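Local coordinates for protein cytosolic IMP-GMP specific 5'-nucleotidase (Legionella pneumophila subsp. pneumophila, PDB 4OHF) that probably hydrolyses the 5'-phosphate of purine nucleoside monophosphates such as IMP and GMP, using a magnesium ion in a HAD-type active site, at residues Phe250-Leu255 with Ile309-Lys314; Lys286-Leu291 with Cys316-Ala321. All coordinates share one frame; numbering follows the deposited sequence.

Contact 1 (Phe250-Leu255 with Ile309-Lys314); sequences FFYDNL and ILRLKK. With PO4 (phosphate ion), chain I.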
loop_
_atom_site.group_PDB
_atom_site.type_symbol
_atom_site.label_atom_id
_atom_site.label_comp_id
_atom_site.label_asym_id
_atom_site.label_seq_id
_atom_site.Cartn_x
_atom_site.Cartn_y
_atom_site.Cartn_z
ATOM N N PHE B 250 5.427 1.864 21.695
ATOM C CA PHE B 250 5.907 2.881 22.622
ATOM C C PHE B 250 6.862 3.843 21.892
ATOM O O PHE B 250 6.868 5.048 22.139
ATOM C CB PHE B 250 6.675 2.254 23.779
ATOM C CG PHE B 250 7.385 3.264 24.656
ATOM C CD1 PHE B 250 6.795 3.732 25.837
ATOM C CD2 PHE B 250 8.633 3.767 24.293
ATOM C CE1 PHE B 250 7.435 4.682 26.640
ATOM C CE2 PHE B 250 9.277 4.710 25.080
ATOM C CZ PHE B 250 8.671 5.172 26.263
ATOM N N PHE B 251 7.684 3.292 21.008
ATOM C CA PHE B 251 8.657 4.070 20.267
ATOM C C PHE B 251 8.077 5.004 19.208
ATOM O O PHE B 251 8.553 6.117 19.051
ATOM C CB PHE B 251 9.667 3.130 19.600
ATOM C CG PHE B 251 10.466 2.321 20.566
ATOM C CD1 PHE B 251 10.274 0.947 20.674
ATOM C CD2 PHE B 251 11.405 2.932 21.386
ATOM C CE1 PHE B 251 11.007 0.194 21.587
ATOM C CE2 PHE B 251 12.141 2.195 22.300
ATOM C CZ PHE B 251 11.943 0.819 22.401
ATOM N N TYR B 252 7.048 4.566 18.490
ATOM C CA TYR B 252 6.500 5.402 17.426
ATOM C C TYR B 252 5.062 5.877 17.570
ATOM O O TYR B 252 4.643 6.795 16.860
ATOM C CB TYR B 252 6.647 4.686 16.075
ATOM C CG TYR B 252 5.971 3.334 16.012
ATOM C CD1 TYR B 252 6.721 2.153 16.045
ATOM C CD2 TYR B 252 4.588 3.234 15.899
ATOM C CE1 TYR B 252 6.109 0.905 15.962
ATOM C CE2 TYR B 252 3.959 1.984 15.816
ATOM C CZ TYR B 252 4.732 0.826 15.848
ATOM O OH TYR B 252 4.128 -0.404 15.770
ATOM N N ASP B 253 4.299 5.262 18.464
ATOM C CA ASP B 253 2.911 5.660 18.646
ATOM C C ASP B 253 2.789 6.845 19.603
ATOM O O ASP B 253 3.785 7.500 19.910
ATOM C CB ASP B 253 2.104 4.471 19.142
ATOM C CG ASP B 253 0.701 4.461 18.587
ATOM O OD1 ASP B 253 0.206 3.373 18.193
ATOM O OD2 ASP B 253 0.097 5.558 18.547
ATOM N N ASN B 254 1.578 7.137 20.069
ATOM C CA ASN B 254 1.384 8.272 20.969
ATOM C C ASN B 254 0.521 7.934 22.189
ATOM O O ASN B 254 -0.191 8.793 22.720
ATOM C CB ASN B 254 0.748 9.423 20.205
ATOM C CG ASN B 254 -0.612 9.056 19.651
ATOM O OD1 ASN B 254 -1.295 9.888 19.056
ATOM N ND2 ASN B 254 -1.019 7.801 19.849
ATOM N N LEU B 255 0.579 6.679 22.620
ATOM C CA LEU B 255 -0.172 6.227 23.775
ATOM C C LEU B 255 0.289 7.035 25.000
ATOM O O LEU B 255 1.455 7.406 25.105
ATOM C CB LEU B 255 0.072 4.724 23.943
ATOM C CG LEU B 255 -0.195 4.003 22.607
ATOM C CD1 LEU B 255 0.070 2.514 22.721
ATOM C CD2 LEU B 255 -1.649 4.259 22.174
ATOM N N ILE B 309 11.997 -2.553 11.220
ATOM C CA ILE B 309 13.113 -1.711 11.622
ATOM C C ILE B 309 12.986 -0.292 11.077
ATOM O O ILE B 309 13.375 0.671 11.728
ATOM C CB ILE B 309 14.450 -2.327 11.134
ATOM C CG1 ILE B 309 14.514 -3.808 11.526
ATOM C CG2 ILE B 309 15.624 -1.576 11.732
ATOM C CD1 ILE B 309 15.792 -4.518 11.099
ATOM N N LEU B 310 12.430 -0.169 9.879
ATOM C CA LEU B 310 12.263 1.129 9.233
ATOM C C LEU B 310 11.273 2.047 9.950
ATOM O O LEU B 310 11.625 3.161 10.350
ATOM C CB LEU B 310 11.835 0.920 7.770
ATOM C CG LEU B 310 11.632 2.114 6.818
ATOM C CD1 LEU B 310 10.202 2.662 6.957
ATOM C CD2 LEU B 310 12.690 3.197 7.089
ATOM N N ARG B 311 10.038 1.581 10.110
ATOM C CA ARG B 311 9.011 2.372 10.778
ATOM C C ARG B 311 9.460 2.811 12.167
ATOM O O ARG B 311 9.096 3.890 12.631
ATOM C CB ARG B 311 7.713 1.564 10.878
ATOM C CG ARG B 311 6.655 2.174 11.770
ATOM C CD ARG B 311 5.331 1.440 11.601
ATOM N NE ARG B 311 4.253 1.994 12.423
ATOM C CZ ARG B 311 4.070 3.292 12.658
ATOM N NH1 ARG B 311 4.896 4.195 12.146
ATOM N NH2 ARG B 311 3.042 3.694 13.390
ATOM N N LEU B 312 10.266 1.977 12.816
ATOM C CA LEU B 312 10.759 2.269 14.153
ATOM C C LEU B 312 11.924 3.263 14.177
ATOM O O LEU B 312 11.916 4.206 14.963
ATOM C CB LEU B 312 11.161 0.969 14.842
ATOM C CG LEU B 312 11.294 1.013 16.363
ATOM C CD1 LEU B 312 11.300 -0.410 16.891
ATOM C CD2 LEU B 312 12.560 1.758 16.767
ATOM N N LYS B 313 12.928 3.054 13.332
ATOM C CA LYS B 313 14.066 3.966 13.301
ATOM C C LYS B 313 13.670 5.275 12.616
ATOM O O LYS B 313 14.386 6.269 12.709
ATOM C CB LYS B 313 15.263 3.339 12.562
ATOM C CG LYS B 313 15.758 2.013 13.133
ATOM C CD LYS B 313 16.391 2.146 14.514
ATOM C CE LYS B 313 17.762 2.778 14.442
ATOM N NZ LYS B 313 18.299 3.064 15.799
ATOM N N LYS B 314 12.526 5.278 11.941
ATOM C CA LYS B 314 12.058 6.473 11.237
ATOM C C LYS B 314 11.335 7.468 12.144
ATOM O O LYS B 314 11.510 8.678 12.016
ATOM C CB LYS B 314 11.122 6.080 10.090
ATOM C CG LYS B 314 10.647 7.258 9.253
ATOM C CD LYS B 314 9.543 6.879 8.267
ATOM C CE LYS B 314 8.202 6.668 8.967
ATOM N NZ LYS B 314 7.114 6.291 8.011
HETATM P P PO4 I . 21.516 3.405 15.568
HETATM O O1 PO4 I . 21.446 3.618 17.035
HETATM O O2 PO4 I . 21.356 1.961 15.268
HETATM O O3 PO4 I . 22.830 3.872 15.064
HETATM O O4 PO4 I . 20.437 4.169 14.898
#

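Contact 2 (Lys286-Leu291 with Cys316-Ala321); sequences KFTEDL and CNWRTA. With PO4 (phosphate ion), chain I.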
loop_
_atom_site.group_PDB
_atom_site.type_symbol
_atom_site.label_atom_id
_atom_site.label_comp_id
_atom_site.label_asym_id
_atom_site.label_seq_id
_atom_site.Cartn_x
_atom_site.Cartn_y
_atom_site.Cartn_z
ATOM N N LYS B 286 7.132 11.868 24.056
ATOM C CA LYS B 286 6.940 12.614 25.293
ATOM C C LYS B 286 8.074 12.438 26.294
ATOM O O LYS B 286 8.467 13.391 26.959
ATOM C CB LYS B 286 5.610 12.232 25.948
ATOM C CG LYS B 286 5.376 12.912 27.285
ATOM C CD LYS B 286 3.895 12.957 27.612
ATOM C CE LYS B 286 3.661 13.218 29.091
ATOM N NZ LYS B 286 4.182 14.543 29.552
ATOM N N PHE B 287 8.597 11.218 26.389
ATOM C CA PHE B 287 9.677 10.906 27.320
ATOM C C PHE B 287 10.904 11.744 27.028
ATOM O O PHE B 287 11.505 12.338 27.925
ATOM C CB PHE B 287 10.029 9.411 27.226
ATOM C CG PHE B 287 11.148 8.984 28.139
ATOM C CD1 PHE B 287 12.479 9.110 27.745
ATOM C CD2 PHE B 287 10.870 8.448 29.399
ATOM C CE1 PHE B 287 13.521 8.706 28.589
ATOM C CE2 PHE B 287 11.901 8.041 30.255
ATOM C CZ PHE B 287 13.229 8.171 29.844
ATOM N N THR B 288 11.270 11.787 25.757
ATOM C CA THR B 288 12.431 12.538 25.316
ATOM C C THR B 288 12.246 14.044 25.519
ATOM O O THR B 288 13.188 14.757 25.899
ATOM C CB THR B 288 12.719 12.234 23.832
ATOM O OG1 THR B 288 12.911 10.821 23.671
ATOM C CG2 THR B 288 13.971 12.978 23.358
ATOM N N GLU B 289 11.034 14.531 25.274
ATOM C CA GLU B 289 10.759 15.952 25.445
ATOM C C GLU B 289 10.836 16.336 26.916
ATOM O O GLU B 289 11.570 17.251 27.286
ATOM C CB GLU B 289 9.377 16.294 24.875
ATOM C CG GLU B 289 9.410 16.900 23.476
ATOM C CD GLU B 289 8.136 16.642 22.685
ATOM O OE1 GLU B 289 7.037 16.722 23.281
ATOM O OE2 GLU B 289 8.236 16.366 21.460
ATOM N N ASP B 290 10.095 15.617 27.755
ATOM C CA ASP B 290 10.069 15.896 29.184
ATOM C C ASP B 290 11.423 15.784 29.876
ATOM O O ASP B 290 11.601 16.325 30.961
ATOM C CB ASP B 290 9.051 14.998 29.886
ATOM C CG ASP B 290 7.649 15.182 29.346
ATOM O OD1 ASP B 290 7.358 16.264 28.793
ATOM O OD2 ASP B 290 6.834 14.250 29.483
ATOM N N LEU B 291 12.377 15.080 29.275
ATOM C CA LEU B 291 13.701 14.976 29.881
ATOM C C LEU B 291 14.603 16.047 29.286
ATOM O O LEU B 291 15.773 16.168 29.647
ATOM C CB LEU B 291 14.304 13.594 29.645
ATOM C CG LEU B 291 14.063 12.601 30.782
ATOM C CD1 LEU B 291 13.193 11.455 30.313
ATOM C CD2 LEU B 291 15.389 12.091 31.283
ATOM N N CYS B 316 11.457 7.332 15.629
ATOM C CA CYS B 316 11.989 7.414 16.974
ATOM C C CYS B 316 13.181 8.352 17.073
ATOM O O CYS B 316 13.043 9.482 17.553
ATOM C CB CYS B 316 12.369 6.032 17.486
ATOM S SG CYS B 316 12.707 6.023 19.250
ATOM N N ASN B 317 14.337 7.872 16.631
ATOM C CA ASN B 317 15.603 8.616 16.620
ATOM C C ASN B 317 16.525 8.381 17.820
ATOM O O ASN B 317 17.556 9.044 17.970
ATOM C CB ASN B 317 15.390 10.130 16.362
ATOM C CG ASN B 317 15.251 10.953 17.634
ATOM O OD1 ASN B 317 15.302 12.183 17.590
ATOM N ND2 ASN B 317 15.062 10.290 18.767
ATOM N N TRP B 318 16.147 7.415 18.654
ATOM C CA TRP B 318 16.951 7.007 19.808
ATOM C C TRP B 318 18.014 6.049 19.269
ATOM O O TRP B 318 17.784 5.350 18.280
ATOM C CB TRP B 318 16.113 6.191 20.797
ATOM C CG TRP B 318 15.213 6.934 21.728
ATOM C CD1 TRP B 318 14.893 8.262 21.700
ATOM C CD2 TRP B 318 14.505 6.369 22.836
ATOM N NE1 TRP B 318 14.028 8.555 22.726
ATOM C CE2 TRP B 318 13.774 7.411 23.439
ATOM C CE3 TRP B 318 14.421 5.080 23.376
ATOM C CZ2 TRP B 318 12.964 7.206 24.560
ATOM C CZ3 TRP B 318 13.617 4.875 24.488
ATOM C CH2 TRP B 318 12.898 5.936 25.068
ATOM N N ARG B 319 19.167 5.993 19.916
ATOM C CA ARG B 319 20.170 5.044 19.477
ATOM C C ARG B 319 19.698 3.684 19.989
ATOM O O ARG B 319 19.267 3.557 21.140
ATOM C CB ARG B 319 21.537 5.392 20.066
ATOM C CG ARG B 319 22.004 6.800 19.715
ATOM C CD ARG B 319 21.877 7.064 18.235
ATOM N NE ARG B 319 22.680 6.126 17.460
ATOM C CZ ARG B 319 24.005 6.166 17.368
ATOM N NH1 ARG B 319 24.680 7.113 18.008
ATOM N NH2 ARG B 319 24.653 5.248 16.651
ATOM N N THR B 320 19.750 2.667 19.135
ATOM C CA THR B 320 19.334 1.331 19.544
ATOM C C THR B 320 20.487 0.321 19.517
ATOM O O THR B 320 21.258 0.254 18.561
ATOM C CB THR B 320 18.189 0.810 18.659
ATOM O OG1 THR B 320 18.581 0.885 17.290
ATOM C CG2 THR B 320 16.943 1.639 18.851
ATOM N N ALA B 321 20.603 -0.455 20.589
ATOM C CA ALA B 321 21.635 -1.473 20.699
ATOM C C ALA B 321 20.931 -2.802 20.931
ATOM O O ALA B 321 19.763 -2.848 21.293
ATOM C CB ALA B 321 22.561 -1.160 21.853
HETATM P P PO4 I . 21.516 3.405 15.568
HETATM O O1 PO4 I . 21.446 3.618 17.035
HETATM O O2 PO4 I . 21.356 1.961 15.268
HETATM O O3 PO4 I . 22.830 3.872 15.064
HETATM O O4 PO4 I . 20.437 4.169 14.898
#

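Contact 1 (Phe250-Leu255 with Ile309-Lys314)
The phenol ring of Tyr252 carries the guanidinium group of Arg311 over one face, in a cation-pi contact with CZ of Arg311 3.7 Å from the ring centroid. The planes are tilted by 39°; the guanidinium lies off-centre, nearest the CD2-CE2 side of the ring. Arg311 gets there with an extended chain from CG to NE, its CG pointing anti to the backbone N (chi1 169°), and crosses the tyrosine at about a right angle. Arginine suits the place because its flat cation can cover a ring while NH1 forms a salt bridge with Asp315, which probably also steadies the group's rotation. One residue back, CD2 of Phe250 lies over one face of the Phe251 ring, near its rim, and Leu312 meets that ring obliquely, CD1 of Phe251 lying 4.1 Å from CD1 of Leu312; two bulky apolar side chains fit this buried side, where Phe251 also meets the Tyr300 ring. NZ of Lys313 donates to O4 of the phosphate ion at 2.6 Å and also bonds OG1 of Thr320. With the Phe251 side chain about 10 Å from the bound magnesium ion, the contact packs helices 249-252 and 309-315 together beside the metal-bearing sheet of the HAD-like domain.

Contact 2 (Lys286-Leu291 with Cys316-Ala321)
Trp318 gives its indole N-H to the hydroxyl of Thr288, with NE1 of Trp318 2.7 Å from OG1 of Thr288 and an N-H...O angle of 165°. The oxygen lies in the ring plane at the indole edge; this nearly straight bond satisfies the buried nitrogen. Beside it, CD1 of Phe287 touches CZ2 of Trp318 at 3.7 Å; the ring planes are inclined at 64°, in an oblique aromatic pair. Tryptophan suits this spot by offering both a donor and a broad apolar surface. The hydroxyl of Thr288 lies beside its own backbone N (chi1 -57°); threonine fits because this one group accepts from the indole while bonding the carbonyl oxygen of Ala284, one helical turn earlier. The indole bond ties helix 284-290 to the loop leading into strand 319-323, which runs parallel to strand 298-302 in the main sheet of the HAD-like fold. Asn317, with its positive phi, turns the chain out of helix 309-315 just before the tryptophan. Farther along, Arg319 grips the phosphate ion through NE to O1 and NH2 to O3, each 2.8 Å, and the backbone N of Thr320 adds a bond to O1. Flat, apolar Phe287 fits among the rings of Trp318, Phe206 and Phe240.

The centres of contacts 1 and 2 lie 11 Å apart, and their segments alternate along the chain: 250-255, 286-291, 309-314, 316-321. Helix 309-315 of contact 1 leads through a short turn into strand 319-323 of contact 2, a strand of the main mixed sheet. Phe250 and Phe251 both pack against Trp318, so the indole is shared between helix 249-252 and helix 284-290. Lys313 of contact 1 and Arg319 and Thr320 of contact 2 bind one phosphate ion, probably from the crystallisation liquor, which Tyr113 of the second subunit also binds. The contacts thus gather three helices beside the sheet, whose strands 19-22 and 298-302 lead to the magnesium ligands Asp23, Asp25 and Asp303.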